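Local coordinates for protein steroid delta-isomerase (Pseudomonas aeruginosa, PDB 3MSO) that has a SnoaL-like domain of the NTF2 clan and may isomerise steroid-like substrates, its function being inferred rather than demonstrated, at residues V55-I58 and L59-L63; T64-E67 and D68-Y71; R103-D106 and D107-V111. All coordinates share one frame; numbering follows the deposited sequence.

The three contacts follow one another along the chain of an NTF2-like alpha+beta cone, all within the SnoaL-like domain. Contact 1 is a stretch of helix 52-65; contact 2 begins in that helix's last, weakly bonded residues and runs through the turn into strand 69-77. Their centres are 13 Å apart. Contact 3 closes the hairpin between strands 94-104 and 110-118. It lies 18 Å from contact 1, centre to centre, with nearest atoms about 6 Å apart. Contacts 2 and 3 reach the same sheet on opposite sides of the chain's centre, 24 Å between centres. NTF2-like folds usually hold their pocket inside the cone, between sheet and helices; no site is assigned to these residues.

Contact 1 (V55-I58 and L59-L63); sequences VSMI and LNTVL
Leu59 reaches back along helix 52-65 to Val55, one turn earlier, and Ile58 reaches forward to Val62. Leu59 lies beside Val55 with both side chains pointing the same way; its CD1 branch rests 3.7 Å from Val55 CG1. CG sits beside its own backbone N (chi1 -68°), which brings it over the carbonyl oxygen of Val55 that also accepts the Leu59 N-H. Ile58 meets Val62 at a slant: the CG2 methyls of the two residues are 4.1 Å apart, while Val62 N bonds Ile58 O at 2.8 Å, one of the i to i+4 bonds that define the alpha-helix. On another side of the helix Met57, a selenomethionine, offers its carbonyl oxygen to Thr61 twice. Thr61 OG1 lies 2.7 Å from Met57 O and Thr61 N 3.1 Å from the same Met57 O, arriving from opposite faces of the carbonyl plane; the hydroxyl thus gives its proton to the backbone one turn earlier. Val55, Ile58 and Leu59 pack on Phe40 of strand 38-41, and Leu59 also on Leu30 of helix 30-33. Ile58 and Thr61 touch Met130 of helix 120-138, and Met57 packs on Leu134 of that helix and on Leu138 of the second subunit.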
loop_
_atom_site.group_PDB
_atom_site.type_symbol
_atom_site.label_atom_id
_atom_site.label_comp_id
_atom_site.label_asym_id
_atom_site.label_seq_id
_atom_site.Cartn_x
_atom_site.Cartn_y
_atom_site.Cartn_z
ATOM N N VAL B 55 -15.705 12.064 9.077
ATOM C CA VAL B 55 -15.026 12.991 8.158
ATOM C C VAL B 55 -14.181 14.026 8.914
ATOM O O VAL B 55 -13.008 14.225 8.569
ATOM C CB VAL B 55 -16.033 13.640 7.174
ATOM C CG1 VAL B 55 -15.402 14.789 6.399
ATOM C CG2 VAL B 55 -16.605 12.602 6.217
ATOM N N SER B 56 -14.767 14.650 9.959
ATOM C CA SER B 56 -14.102 15.668 10.779
ATOM C C SER B 56 -12.870 15.083 11.458
ATOM O O SER B 56 -11.798 15.698 11.456
ATOM C CB SER B 56 -15.065 16.229 11.818
ATOM O OG SER B 56 -14.505 17.364 12.453
HETATM N N MSE B 57 -13.014 13.858 11.957
HETATM C CA MSE B 57 -11.980 13.140 12.658
HETATM C C MSE B 57 -10.802 12.776 11.767
HETATM O O MSE B 57 -9.662 12.935 12.195
HETATM C CB MSE B 57 -12.587 11.921 13.319
HETATM C CG MSE B 57 -11.772 11.425 14.475
HETATM SE SE MSE B 57 -11.747 9.517 14.391
HETATM C CE MSE B 57 -10.633 9.288 12.725
ATOM N N ILE B 58 -11.063 12.298 10.539
ATOM C CA ILE B 58 -9.983 11.940 9.612
ATOM C C ILE B 58 -9.261 13.210 9.154
ATOM O O ILE B 58 -8.022 13.235 9.166
ATOM C CB ILE B 58 -10.460 11.031 8.437
ATOM C CG1 ILE B 58 -11.063 9.755 8.975
ATOM C CG2 ILE B 58 -9.316 10.687 7.489
ATOM C CD1 ILE B 58 -12.107 9.312 8.235
ATOM N N LEU B 59 -10.036 14.286 8.838
ATOM C CA LEU B 59 -9.466 15.565 8.399
ATOM C C LEU B 59 -8.624 16.226 9.477
ATOM O O LEU B 59 -7.642 16.887 9.143
ATOM C CB LEU B 59 -10.503 16.531 7.819
ATOM C CG LEU B 59 -11.130 16.118 6.488
ATOM C CD1 LEU B 59 -12.368 16.950 6.190
ATOM C CD2 LEU B 59 -10.145 16.246 5.347
ATOM N N ASN B 60 -8.947 15.978 10.763
ATOM C CA ASN B 60 -8.151 16.483 11.882
ATOM C C ASN B 60 -6.874 15.678 12.030
ATOM O O ASN B 60 -5.834 16.239 12.369
ATOM C CB ASN B 60 -8.931 16.428 13.181
ATOM C CG ASN B 60 -9.550 17.744 13.552
ATOM O OD1 ASN B 60 -10.707 18.007 13.209
ATOM N ND2 ASN B 60 -8.786 18.611 14.232
ATOM N N THR B 61 -6.955 14.361 11.781
ATOM C CA THR B 61 -5.833 13.437 11.879
ATOM C C THR B 61 -4.813 13.724 10.787
ATOM O O THR B 61 -3.622 13.853 11.085
ATOM C CB THR B 61 -6.334 11.987 11.868
ATOM O OG1 THR B 61 -7.317 11.832 12.893
ATOM C CG2 THR B 61 -5.208 10.993 12.101
ATOM N N VAL B 62 -5.293 13.855 9.526
ATOM C CA VAL B 62 -4.481 14.159 8.340
ATOM C C VAL B 62 -3.677 15.459 8.587
ATOM O O VAL B 62 -2.498 15.532 8.231
ATOM C CB VAL B 62 -5.389 14.165 7.075
ATOM C CG1 VAL B 62 -4.747 14.877 5.889
ATOM C CG2 VAL B 62 -5.812 12.742 6.688
ATOM N N LEU B 63 -4.265 16.382 9.375
ATOM C CA LEU B 63 -3.683 17.662 9.784
ATOM C C LEU B 63 -2.488 17.479 10.708
ATOM O O LEU B 63 -1.574 18.302 10.677
ATOM C CB LEU B 63 -4.772 18.531 10.444
ATOM C CG LEU B 63 -4.405 19.912 10.956
ATOM C CD1 LEU B 63 -4.245 20.914 9.809
ATOM C CD2 LEU B 63 -5.438 20.403 11.967
#

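Contact 2 (T64-E67 and D68-Y71); sequences TVFE and DFAY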
loop_
_atom_site.group_PDB
_atom_site.type_symbol
_atom_site.label_atom_id
_atom_site.label_comp_id
_atom_site.label_asym_id
_atom_site.label_seq_id
_atom_site.Cartn_x
_atom_site.Cartn_y
_atom_site.Cartn_z
ATOM N N THR B 64 -2.477 16.415 11.519
ATOM C CA THR B 64 -1.384 16.149 12.471
ATOM C C THR B 64 -0.222 15.399 11.816
ATOM O O THR B 64 0.856 15.282 12.400
ATOM C CB THR B 64 -1.908 15.427 13.742
ATOM O OG1 THR B 64 -2.418 14.140 13.388
ATOM C CG2 THR B 64 -2.976 16.232 14.488
ATOM N N VAL B 65 -0.437 14.906 10.600
ATOM C CA VAL B 65 0.557 14.131 9.865
ATOM C C VAL B 65 1.359 15.005 8.897
ATOM O O VAL B 65 2.595 14.982 8.942
ATOM C CB VAL B 65 -0.078 12.883 9.185
ATOM C CG1 VAL B 65 0.952 12.113 8.366
ATOM C CG2 VAL B 65 -0.741 11.969 10.211
ATOM N N PHE B 66 0.658 15.766 8.027
ATOM C CA PHE B 66 1.300 16.627 7.029
ATOM C C PHE B 66 2.213 17.654 7.662
ATOM O O PHE B 66 1.775 18.397 8.541
ATOM C CB PHE B 66 0.261 17.324 6.137
ATOM C CG PHE B 66 -0.399 16.478 5.074
ATOM C CD1 PHE B 66 0.317 15.492 4.397
ATOM C CD2 PHE B 66 -1.714 16.723 4.685
ATOM C CE1 PHE B 66 -0.291 14.727 3.400
ATOM C CE2 PHE B 66 -2.310 15.984 3.655
ATOM C CZ PHE B 66 -1.600 14.980 3.034
ATOM N N GLU B 67 3.495 17.658 7.245
ATOM C CA GLU B 67 4.520 18.630 7.656
ATOM C C GLU B 67 4.751 19.566 6.461
ATOM O O GLU B 67 4.616 19.136 5.308
ATOM C CB GLU B 67 5.861 17.951 7.970
ATOM C CG GLU B 67 5.939 17.117 9.233
ATOM C CD GLU B 67 7.262 16.373 9.327
ATOM O OE1 GLU B 67 8.309 17.032 9.539
ATOM O OE2 GLU B 67 7.259 15.137 9.122
ATOM N N ASP B 68 5.145 20.823 6.734
ATOM C CA ASP B 68 5.444 21.861 5.724
ATOM C C ASP B 68 4.329 21.970 4.651
ATOM O O ASP B 68 4.614 22.129 3.445
ATOM C CB ASP B 68 6.856 21.691 5.084
ATOM C CG ASP B 68 7.991 21.203 5.974
ATOM O OD1 ASP B 68 7.816 21.180 7.224
ATOM O OD2 ASP B 68 9.051 20.838 5.427
ATOM N N PHE B 69 3.053 21.863 5.115
ATOM C CA PHE B 69 1.862 21.914 4.288
ATOM C C PHE B 69 1.711 23.316 3.719
ATOM O O PHE B 69 1.767 24.297 4.466
ATOM C CB PHE B 69 0.612 21.536 5.079
ATOM C CG PHE B 69 -0.642 21.411 4.227
ATOM C CD1 PHE B 69 -1.417 22.530 3.921
ATOM C CD2 PHE B 69 -1.047 20.181 3.734
ATOM C CE1 PHE B 69 -2.561 22.411 3.130
ATOM C CE2 PHE B 69 -2.202 20.066 2.966
ATOM C CZ PHE B 69 -2.944 21.178 2.663
ATOM N N ALA B 70 1.510 23.399 2.396
ATOM C CA ALA B 70 1.371 24.662 1.696
ATOM C C ALA B 70 0.412 24.494 0.534
ATOM O O ALA B 70 0.504 23.527 -0.192
ATOM C CB ALA B 70 2.735 25.124 1.193
ATOM N N TYR B 71 -0.497 25.436 0.360
ATOM C CA TYR B 71 -1.433 25.429 -0.771
ATOM C C TYR B 71 -0.798 26.156 -1.949
ATOM O O TYR B 71 0.008 27.062 -1.753
ATOM C CB TYR B 71 -2.767 26.093 -0.400
ATOM C CG TYR B 71 -3.738 25.164 0.306
ATOM C CD1 TYR B 71 -4.044 23.904 -0.221
ATOM C CD2 TYR B 71 -4.387 25.557 1.470
ATOM C CE1 TYR B 71 -4.971 23.068 0.398
ATOM C CE2 TYR B 71 -5.325 24.734 2.089
ATOM C CZ TYR B 71 -5.622 23.496 1.542
ATOM O OH TYR B 71 -6.527 22.676 2.162
#
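Phe66 and Phe69 bring their rings together across the turn that leads from helix 52-65 into strand 69-77. Their closest atoms are the two CD2 carbons, Phe66 CD2 and Phe69 CD2, 3.6 Å apart. The approach is oblique: the ring centres stand 5.7 Å from each other with planes inclined by 34°. Phe69 CE2 also reaches Phe66 CD2 at 3.8 Å, and the Phe66 CB methylene joins in against Phe69 CD2. The first torsions differ: Phe66 keeps CG beside its backbone N (chi1 -76°), whereas Phe69 swings CG away from its backbone N to the far side (chi1 -173°), and with the turn at Asp68 the two CD2 carbons end up together.

At Asp68, between the two rings, the chain turns its corner with phi and psi both positive. Further out, the Phe69 ring presents its CE1 to one face of Tyr71, 3.5 Å above the plane and over the ring centre. Phe87 of strand 82-91 stacks on Phe69 and also meets Phe66, so it borders both rings. Phe66 touches Leu126 of helix 120-138, and Phe69 touches Ile22 of helix 9-23. On the polar side, Glu67 OE2 accepts a hydrogen bond from the backbone N of Gly92, and the backbone of Glu67 pairs with that of Arg90.

No hydrogen bond crosses between 64-67 and 68-71; the side-chain contact is apolar and aromatic. The nearby carboxylates of Glu67 and Asp68 probably feel each other's charge, an effect that might be eased by Arg90, whose NE makes only long, weak ion pairs with Glu67 OE1 and Asp68 OD2.

Contact 3 (R103-D106 and D107-V111); sequences RFDD and DGRIV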
loop_
_atom_site.group_PDB
_atom_site.type_symbol
_atom_site.label_atom_id
_atom_site.label_comp_id
_atom_site.label_asym_id
_atom_site.label_seq_id
_atom_site.Cartn_x
_atom_site.Cartn_y
_atom_site.Cartn_z
ATOM N N ARG B 103 -16.394 19.262 -3.010
ATOM C CA ARG B 103 -17.709 19.536 -3.592
ATOM C C ARG B 103 -18.631 20.072 -2.458
ATOM O O ARG B 103 -18.696 19.486 -1.370
ATOM C CB ARG B 103 -18.329 18.293 -4.239
ATOM C CG ARG B 103 -19.686 18.579 -4.894
ATOM C CD ARG B 103 -20.423 17.325 -5.289
ATOM N NE ARG B 103 -19.949 16.820 -6.575
ATOM C CZ ARG B 103 -19.260 15.695 -6.740
ATOM N NH1 ARG B 103 -18.975 14.918 -5.695
ATOM N NH2 ARG B 103 -18.872 15.322 -7.953
ATOM N N PHE B 104 -19.333 21.187 -2.737
ATOM C CA PHE B 104 -20.237 21.839 -1.801
ATOM C C PHE B 104 -21.704 21.755 -2.284
ATOM O O PHE B 104 -21.952 21.567 -3.482
ATOM C CB PHE B 104 -19.860 23.314 -1.703
ATOM C CG PHE B 104 -18.451 23.626 -1.297
ATOM C CD1 PHE B 104 -18.115 23.762 0.040
ATOM C CD2 PHE B 104 -17.478 23.866 -2.249
ATOM C CE1 PHE B 104 -16.812 24.081 0.414
ATOM C CE2 PHE B 104 -16.183 24.203 -1.874
ATOM C CZ PHE B 104 -15.855 24.310 -0.545
ATOM N N ASP B 105 -22.672 21.925 -1.368
ATOM C CA ASP B 105 -24.079 21.965 -1.779
ATOM C C ASP B 105 -24.526 23.430 -1.988
ATOM O O ASP B 105 -23.684 24.324 -1.884
ATOM C CB ASP B 105 -25.003 21.185 -0.821
ATOM C CG ASP B 105 -25.103 21.663 0.618
ATOM O OD1 ASP B 105 -24.734 22.833 0.896
ATOM O OD2 ASP B 105 -25.629 20.913 1.443
ATOM N N ASP B 106 -25.827 23.667 -2.295
ATOM C CA ASP B 106 -26.406 24.990 -2.528
ATOM C C ASP B 106 -26.204 25.902 -1.321
ATOM O O ASP B 106 -26.051 27.114 -1.488
ATOM C CB ASP B 106 -27.926 24.862 -2.753
ATOM C CG ASP B 106 -28.380 24.259 -4.059
ATOM O OD1 ASP B 106 -27.613 24.316 -5.034
ATOM O OD2 ASP B 106 -29.553 23.822 -4.133
ATOM N N ASP B 107 -26.235 25.311 -0.109
ATOM C CA ASP B 107 -26.108 26.021 1.158
ATOM C C ASP B 107 -24.647 26.251 1.586
ATOM O O ASP B 107 -24.407 26.887 2.611
ATOM C CB ASP B 107 -26.961 25.340 2.269
ATOM C CG ASP B 107 -28.428 25.115 1.916
ATOM O OD1 ASP B 107 -29.078 26.071 1.427
ATOM O OD2 ASP B 107 -28.930 23.979 2.126
ATOM N N GLY B 108 -23.703 25.785 0.770
ATOM C CA GLY B 108 -22.266 25.917 0.998
ATOM C C GLY B 108 -21.638 24.854 1.891
ATOM O O GLY B 108 -20.472 24.976 2.256
ATOM N N ARG B 109 -22.396 23.801 2.258
ATOM C CA ARG B 109 -21.900 22.724 3.113
ATOM C C ARG B 109 -21.024 21.780 2.290
ATOM O O ARG B 109 -21.363 21.475 1.138
ATOM C CB ARG B 109 -23.057 21.904 3.686
ATOM C CG ARG B 109 -24.124 22.695 4.403
ATOM C CD ARG B 109 -25.140 21.747 5.001
ATOM N NE ARG B 109 -26.371 22.446 5.326
ATOM C CZ ARG B 109 -27.401 22.566 4.495
ATOM N NH1 ARG B 109 -27.365 22.001 3.295
ATOM N NH2 ARG B 109 -28.477 23.250 4.860
ATOM N N ILE B 110 -19.915 21.287 2.901
ATOM C CA ILE B 110 -19.024 20.311 2.269
ATOM C C ILE B 110 -19.781 18.991 2.229
ATOM O O ILE B 110 -20.229 18.537 3.275
ATOM C CB ILE B 110 -17.655 20.192 3.008
ATOM C CG1 ILE B 110 -16.841 21.521 2.929
ATOM C CG2 ILE B 110 -16.839 18.986 2.467
ATOM C CD1 ILE B 110 -15.670 21.652 3.941
ATOM N N VAL B 111 -19.944 18.394 1.031
ATOM C CA VAL B 111 -20.638 17.117 0.817
ATOM C C VAL B 111 -19.678 15.979 0.435
ATOM O O VAL B 111 -19.900 14.831 0.817
ATOM C CB VAL B 111 -21.866 17.204 -0.129
ATOM C CG1 VAL B 111 -22.911 18.169 0.420
ATOM C CG2 VAL B 111 -21.474 17.590 -1.565
#
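Asp105 turns its carboxylate across Arg109 at the tip of the hairpin, the carboxylate and guanidinium planes standing 89° apart. Asp105 OD2 meets Arg109 NH1 at 2.8 Å, on its syn side yet tilted from the carboxylate plane; from the arginine's side the same oxygen lies at the guanidinium edge, close to its plane. The other oxygen, Asp105 OD1, takes the backbone N-H of Arg109 at 2.9 Å from above the carboxylate plane, and a weak bond from Asp107 N. This dual grip depends on CG lying between the backbone N and the carbonyl carbon (chi1 63°), which folds the carboxylate back over the turn. Asp107 completes a salt-bridge network: its OD2, 2.8 Å from Arg109 NH1, takes weak, strongly bent bonds from both NH1 and NH2, and its CB sits over one face of the guanidinium. The arginine thereby probably offsets the mutual repulsion of two acidic neighbours.

The turn, Asp105 to Gly108, is closed by Gly108 N to Asp105 O at 3.0 Å; with Asp105 N bonded to Arg109 O at 2.9 Å and Gly108 at positive phi, it fits a type I turn with a G1 beta bulge. Behind it Phe104 and Ile110 form an antiparallel non-hydrogen-bonded pair, side by side, Phe104 CE1 touching Ile110 CG1 at 3.6 Å. Arg103 slants past the Val111 CG2 methyl.

This hairpin joins strands 94-104 and 110-118. Phe104 and Ile110 face helix 9-23, both touching Thr14; Asp105, Arg109 and Val111 border His35 of strand 34-35, and Asp106 is salt-bridged to Arg81.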